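Local coordinates for protein alpha-1,3-glucanase (Bacillus circulans, PDB 5ZRU) that hydrolyses alpha-1,3-glucan, this chain being the catalytic unit of a longer GH87 enzyme that probably also binds carbohydrate through other domains, at residues G431-M436 / R472-L477. Residues are numbered along the deposited sequence; the frame is centred on the assembly and turned at random.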
# COMPACT_ATOMS: atom_id res chain seq x y z
N GLY A 431 -8.82 -9.87 -3.64
CA GLY A 431 -9.20 -9.67 -2.25
C GLY A 431 -10.30 -8.65 -2.03
O GLY A 431 -11.26 -8.59 -2.79
N SER A 432 -10.15 -7.84 -0.99
CA SER A 432 -11.24 -7.06 -0.42
C SER A 432 -10.77 -5.65 -0.15
O SER A 432 -9.57 -5.41 0.02
CB SER A 432 -11.73 -7.69 0.90
OG SER A 432 -12.02 -9.07 0.73
N ALA A 433 -11.71 -4.71 -0.09
CA ALA A 433 -11.35 -3.39 0.43
C ALA A 433 -11.08 -3.47 1.93
O ALA A 433 -10.13 -2.87 2.43
CB ALA A 433 -12.45 -2.37 0.16
N ILE A 434 -11.91 -4.23 2.64
CA ILE A 434 -11.85 -4.37 4.09
C ILE A 434 -12.01 -5.85 4.43
O ILE A 434 -12.92 -6.50 3.91
CB ILE A 434 -12.96 -3.56 4.79
CG1 ILE A 434 -12.72 -2.06 4.66
CG2 ILE A 434 -13.06 -3.96 6.27
CD1 ILE A 434 -13.95 -1.26 5.03
N ARG A 435 -11.16 -6.37 5.32
CA ARG A 435 -11.37 -7.72 5.80
C ARG A 435 -11.09 -7.79 7.30
O ARG A 435 -10.31 -7.01 7.85
CB ARG A 435 -10.52 -8.76 5.05
CG ARG A 435 -9.05 -8.86 5.47
CD ARG A 435 -8.36 -9.98 4.71
NE ARG A 435 -6.93 -10.04 5.01
CZ ARG A 435 -6.18 -11.13 4.88
NH1 ARG A 435 -6.74 -12.27 4.47
NH2 ARG A 435 -4.89 -11.10 5.18
N MET A 436 -11.78 -8.72 7.95
CA MET A 436 -11.45 -9.12 9.31
C MET A 436 -11.46 -10.63 9.34
O MET A 436 -12.32 -11.25 8.70
CB MET A 436 -12.44 -8.56 10.33
CG MET A 436 -12.58 -7.03 10.30
SD MET A 436 -13.81 -6.44 11.49
CE MET A 436 -13.05 -6.87 13.06
N ARG A 472 -14.29 -13.39 -2.34
CA ARG A 472 -14.20 -12.54 -1.16
C ARG A 472 -15.07 -11.31 -1.39
O ARG A 472 -15.15 -10.80 -2.51
CB ARG A 472 -12.75 -12.10 -0.88
CG ARG A 472 -11.81 -13.25 -0.48
CD ARG A 472 -12.10 -13.71 0.93
NE ARG A 472 -11.37 -14.93 1.26
CZ ARG A 472 -11.49 -15.58 2.41
NH1 ARG A 472 -12.29 -15.11 3.36
NH2 ARG A 472 -10.79 -16.69 2.63
N GLY A 473 -15.71 -10.84 -0.32
CA GLY A 473 -16.53 -9.65 -0.43
C GLY A 473 -15.68 -8.40 -0.59
O GLY A 473 -14.49 -8.38 -0.27
N ALA A 474 -16.29 -7.35 -1.13
CA ALA A 474 -15.67 -6.04 -1.02
C ALA A 474 -15.39 -5.72 0.44
O ALA A 474 -14.34 -5.16 0.79
CB ALA A 474 -16.55 -4.97 -1.67
N ILE A 475 -16.33 -6.07 1.31
CA ILE A 475 -16.11 -6.19 2.75
C ILE A 475 -16.23 -7.66 3.08
O ILE A 475 -17.26 -8.28 2.79
CB ILE A 475 -17.13 -5.37 3.56
CG1 ILE A 475 -17.02 -3.87 3.22
CG2 ILE A 475 -16.97 -5.61 5.06
CD1 ILE A 475 -18.06 -3.01 3.97
N ASP A 476 -15.19 -8.24 3.69
CA ASP A 476 -15.14 -9.68 3.91
C ASP A 476 -14.88 -9.98 5.37
O ASP A 476 -13.85 -9.57 5.92
CB ASP A 476 -14.08 -10.35 3.02
CG ASP A 476 -14.27 -11.85 2.92
OD1 ASP A 476 -13.75 -12.59 3.79
OD2 ASP A 476 -14.99 -12.28 2.00
N LEU A 477 -15.80 -10.70 6.00
CA LEU A 477 -15.69 -11.04 7.41
C LEU A 477 -15.67 -12.56 7.54
O LEU A 477 -16.58 -13.25 7.07
CB LEU A 477 -16.85 -10.44 8.20
CG LEU A 477 -17.10 -8.94 7.98
CD1 LEU A 477 -18.33 -8.48 8.75
CD2 LEU A 477 -15.88 -8.11 8.40
O HOH W 1 -11.94 -12.06 5.78
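Ile434, Arg435 and Met436 pair in parallel register with Ile475, Asp476 and Leu477, the bridges joining successive coils of a right-handed parallel beta-helix. Asp476 supplies both a donor and an acceptor to the strand beside it: its N donates to Ile434 O (2.9 Å), and its O accepts Met436 N at 3.0 Å, nearly in line with the carbonyl. Where the chain turns at Ala433 and Ile434, Ala474 O takes Ile434 N (3.2 Å) and, weakly, Ala433 N. On the N-terminal side of this corner Ser432 adds a side-chain bond: OG, set beside its own backbone N (chi1 -52°), donates to Gly473 O at 2.8 Å and rests against Asp476 CB. The Asp476 carboxylate is fixed within its own coil, OD2 receiving Gly473 N through its anti lone pair while Arg472 NH1 makes a salt bridge to OD1 from above the carboxylate plane (2.9 Å). A water joins OD1 to Met436 O across the strands. On the other face, Met436 and Leu477 lie side by side, Met436 CG 4.0 Å from Leu477 CD2. Arg435 reaches away to Asp376 near a calcium site, and Arg472 also pairs with Glu478. Strands 451-459 and 487-495 cover the isoleucine and methionine side; 411-412 and 502-505 continue the stack.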